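Local coordinates for protein bvu-3222 (Bacteroides vulgatus ATCC 8482, PDB 3FYF), which is of unknown function but is probably a secreted or periplasmic member of the DUF4251 family, built around a curled antiparallel beta sheet, at residues B[130-135]-B[147-152]; B[82-88]-B[157-161]; B[43-48]-B[119-123]. All blocks are in the same frame, centred on the assembly; numbering follows the deposited sequence. Where two conformers were deposited one is given.

Interaction 1: residues B[130-135]-B[147-152]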
# COMPACT_ATOMS: atom_id res chain seq x y z
N VAL B 130 -7.94 -11.14 -23.51
CA VAL B 130 -6.58 -10.78 -23.10
C VAL B 130 -5.90 -11.84 -22.21
O VAL B 130 -6.57 -12.56 -21.46
CB VAL B 130 -6.52 -9.37 -22.42
CG1 VAL B 130 -6.95 -8.28 -23.40
CG2 VAL B 130 -7.38 -9.32 -21.16
N SER B 131 -4.58 -11.92 -22.33
CA SER B 131 -3.76 -12.83 -21.53
C SER B 131 -2.87 -12.04 -20.58
O SER B 131 -2.63 -10.85 -20.79
CB SER B 131 -2.91 -13.72 -22.44
OG SER B 131 -2.07 -12.94 -23.27
N ALA B 132 -2.37 -12.70 -19.53
CA ALA B 132 -1.53 -12.02 -18.54
C ALA B 132 -0.53 -12.92 -17.82
O ALA B 132 -0.77 -14.11 -17.63
CB ALA B 132 -2.40 -11.28 -17.51
N THR B 133 0.60 -12.35 -17.43
CA THR B 133 1.47 -12.98 -16.45
C THR B 133 1.32 -12.24 -15.12
O THR B 133 1.23 -11.01 -15.08
CB THR B 133 2.94 -13.05 -16.89
OG1 THR B 133 3.39 -11.76 -17.30
CG2 THR B 133 3.10 -14.05 -18.03
N VAL B 134 1.29 -13.02 -14.05
CA VAL B 134 0.99 -12.55 -12.71
C VAL B 134 2.19 -12.85 -11.82
O VAL B 134 2.78 -13.93 -11.90
CB VAL B 134 -0.27 -13.27 -12.14
CG1 VAL B 134 -0.61 -12.76 -10.77
CG2 VAL B 134 -1.47 -13.10 -13.07
N SER B 135 2.55 -11.88 -10.98
CA SER B 135 3.65 -12.05 -10.04
C SER B 135 3.21 -11.64 -8.64
O SER B 135 2.89 -10.47 -8.40
CB SER B 135 4.87 -11.26 -10.51
OG SER B 135 6.03 -11.63 -9.80
N VAL B 147 0.48 -8.17 -5.78
CA VAL B 147 0.27 -8.88 -7.05
C VAL B 147 0.50 -7.94 -8.21
O VAL B 147 -0.25 -6.99 -8.37
CB VAL B 147 -1.18 -9.41 -7.17
CG1 VAL B 147 -1.33 -10.24 -8.43
CG2 VAL B 147 -1.54 -10.25 -6.00
N THR B 148 1.51 -8.20 -9.04
CA THR B 148 1.76 -7.37 -10.22
C THR B 148 1.28 -8.10 -11.49
O THR B 148 1.63 -9.26 -11.72
CB THR B 148 3.24 -6.94 -10.33
OG1 THR B 148 3.64 -6.25 -9.13
CG2 THR B 148 3.47 -6.01 -11.50
N ILE B 149 0.46 -7.41 -12.28
CA ILE B 149 -0.15 -7.97 -13.48
C ILE B 149 0.41 -7.32 -14.76
O ILE B 149 0.43 -6.10 -14.90
CB ILE B 149 -1.70 -7.82 -13.42
CG1 ILE B 149 -2.25 -8.58 -12.21
CG2 ILE B 149 -2.35 -8.34 -14.71
CD1 ILE B 149 -3.41 -7.88 -11.52
N ASN B 150 0.86 -8.17 -15.68
CA ASN B 150 1.37 -7.76 -16.99
C ASN B 150 0.46 -8.30 -18.13
O ASN B 150 0.60 -9.46 -18.52
CB ASN B 150 2.81 -8.26 -17.13
CG ASN B 150 3.46 -7.90 -18.46
OD1 ASN B 150 2.81 -7.43 -19.40
ND2 ASN B 150 4.77 -8.11 -18.55
N PRO B 151 -0.45 -7.47 -18.66
CA PRO B 151 -1.35 -7.93 -19.72
C PRO B 151 -0.77 -7.86 -21.14
O PRO B 151 -0.16 -6.87 -21.52
CB PRO B 151 -2.55 -6.99 -19.58
CG PRO B 151 -1.98 -5.73 -19.06
CD PRO B 151 -0.73 -6.07 -18.28
N ASN B 152 -0.96 -8.94 -21.91
CA ASN B 152 -0.56 -9.02 -23.32
C ASN B 152 0.87 -8.58 -23.60
O ASN B 152 1.12 -7.85 -24.56
CB ASN B 152 -1.53 -8.22 -24.20
CG ASN B 152 -2.98 -8.51 -23.87
OD1 ASN B 152 -3.44 -9.65 -23.97
ND2 ASN B 152 -3.72 -7.48 -23.49
O HOH W 1 4.10 -8.13 -6.93

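Interaction 2: residues B[82-88]-B[157-161]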
# COMPACT_ATOMS: atom_id res chain seq x y z
N GLN B 82 -9.77 -9.73 -11.63
CA GLN B 82 -10.86 -8.75 -11.67
C GLN B 82 -10.40 -7.40 -11.14
O GLN B 82 -9.87 -7.30 -10.03
CB GLN B 82 -12.06 -9.25 -10.87
CG GLN B 82 -13.30 -8.35 -10.95
CD GLN B 82 -13.96 -8.38 -12.32
OE1 GLN B 82 -14.42 -9.42 -12.77
NE2 GLN B 82 -14.01 -7.23 -12.98
N THR B 83 -10.63 -6.35 -11.93
CA THR B 83 -10.41 -4.98 -11.49
C THR B 83 -11.50 -4.04 -12.04
O THR B 83 -12.14 -4.35 -13.04
CB THR B 83 -8.97 -4.48 -11.80
OG1 THR B 83 -8.68 -3.32 -11.01
CG2 THR B 83 -8.77 -4.17 -13.28
N ALA B 84 -11.69 -2.91 -11.36
CA ALA B 84 -12.73 -1.95 -11.73
C ALA B 84 -12.25 -0.90 -12.75
O ALA B 84 -13.00 0.01 -13.11
CB ALA B 84 -13.28 -1.27 -10.48
N PHE B 85 -11.01 -1.05 -13.21
CA PHE B 85 -10.46 -0.16 -14.23
C PHE B 85 -10.34 -0.88 -15.57
O PHE B 85 -10.42 -2.11 -15.64
CB PHE B 85 -9.10 0.38 -13.80
CG PHE B 85 -9.04 0.80 -12.36
CD1 PHE B 85 -9.51 2.04 -11.97
CD2 PHE B 85 -8.52 -0.05 -11.40
CE1 PHE B 85 -9.46 2.44 -10.65
CE2 PHE B 85 -8.47 0.34 -10.07
CZ PHE B 85 -8.94 1.58 -9.70
N THR B 86 -10.15 -0.11 -16.64
CA THR B 86 -10.62 -0.50 -17.96
C THR B 86 -9.53 -1.21 -18.75
O THR B 86 -9.61 -2.41 -19.01
CB THR B 86 -11.11 0.72 -18.76
OG1 THR B 86 -12.10 1.43 -18.00
CG2 THR B 86 -11.72 0.27 -20.09
N ASN B 87 -8.50 -0.46 -19.13
CA ASN B 87 -7.23 -1.05 -19.53
C ASN B 87 -6.13 -0.82 -18.49
O ASN B 87 -5.09 -0.23 -18.80
CB ASN B 87 -6.79 -0.51 -20.89
CG ASN B 87 -6.65 -1.59 -21.94
OD1 ASN B 87 -7.33 -2.62 -21.88
ND2 ASN B 87 -5.78 -1.38 -22.91
N PHE B 88 -6.37 -1.29 -17.27
CA PHE B 88 -5.43 -1.09 -16.18
C PHE B 88 -4.95 0.36 -16.12
O PHE B 88 -3.79 0.63 -15.84
CB PHE B 88 -4.23 -2.03 -16.31
CG PHE B 88 -4.61 -3.46 -16.55
CD1 PHE B 88 -4.83 -4.32 -15.48
CD2 PHE B 88 -4.75 -3.95 -17.84
CE1 PHE B 88 -5.18 -5.64 -15.70
CE2 PHE B 88 -5.10 -5.27 -18.06
CZ PHE B 88 -5.32 -6.12 -16.98
N THR B 157 1.72 -3.21 -15.50
CA THR B 157 0.77 -2.13 -15.65
C THR B 157 -0.01 -1.88 -14.36
O THR B 157 -0.31 -0.74 -14.04
CB THR B 157 -0.21 -2.41 -16.82
OG1 THR B 157 0.49 -3.07 -17.88
CG2 THR B 157 -0.81 -1.12 -17.36
N LEU B 158 -0.32 -2.95 -13.63
CA LEU B 158 -1.19 -2.84 -12.45
C LEU B 158 -0.72 -3.71 -11.29
O LEU B 158 -0.47 -4.90 -11.45
CB LEU B 158 -2.64 -3.17 -12.84
CG LEU B 158 -3.76 -2.89 -11.82
CD1 LEU B 158 -4.98 -2.28 -12.48
CD2 LEU B 158 -4.13 -4.14 -11.06
N THR B 159 -0.63 -3.11 -10.11
CA THR B 159 -0.27 -3.84 -8.90
C THR B 159 -1.41 -3.75 -7.89
O THR B 159 -1.93 -2.68 -7.65
CB THR B 159 1.04 -3.29 -8.29
OG1 THR B 159 2.10 -3.37 -9.27
CG2 THR B 159 1.45 -4.09 -7.07
N MET B 160 -1.80 -4.89 -7.31
CA MET B 160 -2.78 -4.95 -6.22
C MET B 160 -2.09 -5.32 -4.93
O MET B 160 -1.41 -6.35 -4.86
CB MET B 160 -3.86 -6.01 -6.49
CG MET B 160 -4.73 -5.77 -7.70
SD MET B 160 -6.17 -6.86 -7.79
CE MET B 160 -6.92 -6.10 -9.19
N ASN B 161 -2.28 -4.50 -3.90
CA ASN B 161 -1.72 -4.76 -2.57
C ASN B 161 -2.84 -5.09 -1.62
O ASN B 161 -3.79 -4.34 -1.51
CB ASN B 161 -0.95 -3.55 -2.06
CG ASN B 161 0.22 -3.19 -2.95
OD1 ASN B 161 1.11 -4.01 -3.17
ND2 ASN B 161 0.23 -1.97 -3.47

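Interaction 3: residues B[43-48]-B[119-123]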
# COMPACT_ATOMS: atom_id res chain seq x y z
N LEU B 43 -1.55 -21.26 -1.40
CA LEU B 43 -0.73 -21.15 -2.61
C LEU B 43 -0.29 -22.52 -3.11
O LEU B 43 -0.29 -22.77 -4.31
CB LEU B 43 0.50 -20.27 -2.38
CG LEU B 43 0.35 -18.75 -2.26
CD1 LEU B 43 1.65 -18.14 -1.73
CD2 LEU B 43 -0.06 -18.10 -3.57
N LYS B 44 0.09 -23.39 -2.17
CA LYS B 44 0.51 -24.77 -2.45
C LYS B 44 -0.61 -25.57 -3.10
O LYS B 44 -0.39 -26.27 -4.08
CB LYS B 44 0.96 -25.46 -1.16
CG LYS B 44 2.36 -25.09 -0.71
CD LYS B 44 2.77 -25.85 0.53
CE LYS B 44 4.22 -25.54 0.91
NZ LYS B 44 5.19 -25.96 -0.13
N ASN B 45 -1.82 -25.43 -2.55
CA ASN B 45 -2.98 -26.16 -3.06
C ASN B 45 -3.67 -25.50 -4.26
O ASN B 45 -4.64 -26.04 -4.80
CB ASN B 45 -3.97 -26.44 -1.92
CG ASN B 45 -3.36 -27.27 -0.80
OD1 ASN B 45 -3.67 -27.06 0.38
ND2 ASN B 45 -2.48 -28.20 -1.15
N GLY B 46 -3.16 -24.33 -4.66
CA GLY B 46 -3.67 -23.59 -5.82
C GLY B 46 -5.10 -23.11 -5.66
O GLY B 46 -5.85 -23.02 -6.64
N SER B 47 -5.47 -22.81 -4.42
CA SER B 47 -6.83 -22.39 -4.10
C SER B 47 -6.75 -21.15 -3.20
O SER B 47 -6.72 -21.27 -1.97
CB SER B 47 -7.60 -23.53 -3.42
OG SER B 47 -8.97 -23.22 -3.26
N PHE B 48 -6.72 -19.98 -3.82
CA PHE B 48 -6.50 -18.72 -3.11
C PHE B 48 -7.10 -17.51 -3.79
O PHE B 48 -7.44 -17.53 -4.97
CB PHE B 48 -5.00 -18.47 -2.86
CG PHE B 48 -4.19 -18.32 -4.13
CD1 PHE B 48 -4.06 -17.07 -4.75
CD2 PHE B 48 -3.53 -19.40 -4.68
CE1 PHE B 48 -3.32 -16.93 -5.91
CE2 PHE B 48 -2.78 -19.27 -5.83
CZ PHE B 48 -2.67 -18.02 -6.45
N VAL B 119 7.58 -15.32 -0.05
CA VAL B 119 7.24 -16.26 -1.13
C VAL B 119 7.01 -15.54 -2.46
O VAL B 119 6.30 -14.54 -2.52
CB VAL B 119 6.02 -17.12 -0.75
CG1 VAL B 119 5.64 -18.10 -1.88
CG2 VAL B 119 6.30 -17.86 0.53
N TYR B 120 7.61 -16.08 -3.51
CA TYR B 120 7.51 -15.52 -4.84
C TYR B 120 6.76 -16.51 -5.72
O TYR B 120 7.30 -17.55 -6.12
CB TYR B 120 8.91 -15.19 -5.38
CG TYR B 120 9.61 -14.14 -4.52
CD1 TYR B 120 9.55 -12.79 -4.86
CD2 TYR B 120 10.28 -14.49 -3.35
CE1 TYR B 120 10.17 -11.82 -4.07
CE2 TYR B 120 10.89 -13.52 -2.55
CZ TYR B 120 10.83 -12.20 -2.91
OH TYR B 120 11.44 -11.26 -2.11
N TYR B 121 5.50 -16.19 -5.99
CA TYR B 121 4.57 -17.06 -6.71
C TYR B 121 4.23 -16.44 -8.06
O TYR B 121 3.59 -15.38 -8.13
CB TYR B 121 3.31 -17.25 -5.87
CG TYR B 121 2.36 -18.34 -6.33
CD1 TYR B 121 1.34 -18.06 -7.24
CD2 TYR B 121 2.45 -19.63 -5.82
CE1 TYR B 121 0.46 -19.06 -7.65
CE2 TYR B 121 1.57 -20.63 -6.22
CZ TYR B 121 0.58 -20.33 -7.13
OH TYR B 121 -0.30 -21.31 -7.55
N ASN B 122 4.67 -17.09 -9.14
CA ASN B 122 4.49 -16.59 -10.50
C ASN B 122 3.64 -17.55 -11.33
O ASN B 122 3.72 -18.76 -11.14
CB ASN B 122 5.85 -16.38 -11.19
CG ASN B 122 6.67 -15.23 -10.59
OD1 ASN B 122 7.83 -15.05 -10.94
ND2 ASN B 122 6.08 -14.46 -9.71
N TYR B 123 2.84 -17.00 -12.25
CA TYR B 123 2.01 -17.79 -13.17
C TYR B 123 1.43 -16.98 -14.33
O TYR B 123 1.46 -15.75 -14.33
CB TYR B 123 0.87 -18.52 -12.43
CG TYR B 123 -0.14 -17.62 -11.74
CD1 TYR B 123 0.10 -17.13 -10.46
CD2 TYR B 123 -1.34 -17.27 -12.36
CE1 TYR B 123 -0.82 -16.32 -9.81
CE2 TYR B 123 -2.26 -16.46 -11.72
CZ TYR B 123 -1.99 -15.98 -10.44
OH TYR B 123 -2.90 -15.17 -9.80
O HOH W 2 -0.07 -23.77 -6.83

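Interaction 1: residues B[130-135]-B[147-152]
This is an antiparallel pairing of neighbouring strands, the two arms of the hairpin made by strands 132-138 and 144-151 in the curled sheet. The axes of 132-135 and 147-151 approach to 4.7 Å, their directions 165° apart. Two hydrogen-bonded pairs carry the register. T133 N gives to N150 O (3.1 Å) and N150 N returns to T133 O (2.9 Å); S135 N reaches T148 O at 2.9 Å and T148 N reaches S135 O at 2.7 Å. V134 with I149 lies between them, and A132 with P151 follows T133-N150 on the side of N152; at these non-hydrogen-bonded pairs CA-H...O contacts such as A132 CA to N150 O (3.3 Å) fill in. Proline suits its place, as the opposite strand does not ask for its missing N-H. Past it the chain turns at N152, with both phi and psi positive, yet the pairing is prolonged: N152 N bonds S131 O at 2.8 Å, and S131 N bonds the side-chain N152 OD1 at 3.0 Å, which stands in for a backbone carbonyl. At the other end a water joins S135 O and T148 OG1. The side chains alternate. A132, V134, I149 and P151 share the buried face, where V134 CG1 packs on V147 CG1 at 3.5 Å and A132 and I149 both touch I81 of strand 78-83. T133, S135, T148 and N150 share the other, polar face, with N150 OD1 bonded to G155 N. The chemistry thus implies an amphipathic sheet wall: backbone bonds set the register, one face is greasy and the other suits solvent.

Interaction 2: residues B[82-88]-B[157-161]
T157 comes first, in the turn just ahead of strand 158-166. Its CG2 methyl rests against F88 CB at 3.7 Å. L158 is the main apolar piece of this segment: its CB lies 3.6 Å from F88 CD1, its CD1 approaches F85 CD2 at 4.3 Å, and the same methyl is 4.1 Å from T83 OG1. The leucine therefore sits among three side chains of 82-88, a segment that finishes its strand at T83 and then bends as a loop, returning F88 to the interior with positive phi and psi. T159 points its side chain to the other face of the sheet, so the next contact falls to M160. Its extended side chain, with chi2 and chi3 both t, carries M160 CE to 3.3 Å from Q82 O and 3.7 Å from T83 CB. Everything across the gap is van der Waals contact: this is plain side-chain packing of the end of strand 78-83 and the loop after it against the start of strand 158-166, within the curled sheet. The polar ends of T83 and T157 are tied to N70 and G155 instead. Strand 144-151 flanks 157-161 by backbone bonds, with T157 and L158 both facing I149 in a classic beta bulge, and its P151 packs against F88. Strand 54-57 brings V55 and F57 to L158, F57 also meeting the F85 ring edge-to-face; V72 of strand 71-75 touches M160, and V100 of strand 100-113 lies against T83 and F88.

Interaction 3: residues B[43-48]-B[119-123]
Y121 is the bump on the strand side, its ring reaching into a hollow formed by L43, G46 and F48 where helix 27-44 ends. L43 covers one face of the ring: its CD2 sits 3.7 Å from the Y121 ring centroid and 14° off the normal, a CH-pi contact. F48 turns its edge toward the face of the same ring in an offset edge-to-face pair, centroids 5.2 Å apart and planes at 88°. A Schellman motif, with G46 at positive phi, closes the helix and turns the chain toward F48; a water spans L43 O and Y121 OH. At the margins L43 CD1 meets V119 CG1 at 4.0 Å, and F48 CZ reaches Y123 CE1 at 4.2 Å. The contact thus packs the end of the helix onto the inward side chains of strand 119-126, with I109 of strand 100-113 also touching Y121, I136 of strand 132-138 touching F48 and Y123, and V74 of strand 71-75 lying against F48 and Y123.

All three contacts build on one curled sheet, but only interaction 1 is strand pairing, and only there do direct hydrogen bonds join the segments. Interactions 2 and 3 are side-chain packing between sequence-distant parts: the former sets F85, F88 and T83 against T157, L158 and M160, with no ring-ring pair across; the latter, the most deeply buried, centres on an edge-to-face pair and a CH-pi contact. Interaction 1, half core and half surface, sits between them. Its segment 147-152 bonds to 157-161 (I149 N to L158 O, 2.8 Å), and its segment 130-135 to 119-123 (V134 N to Y123 O, 2.7 Å). Interactions 2 and 3 do not touch, their nearest atoms about 9 Å apart.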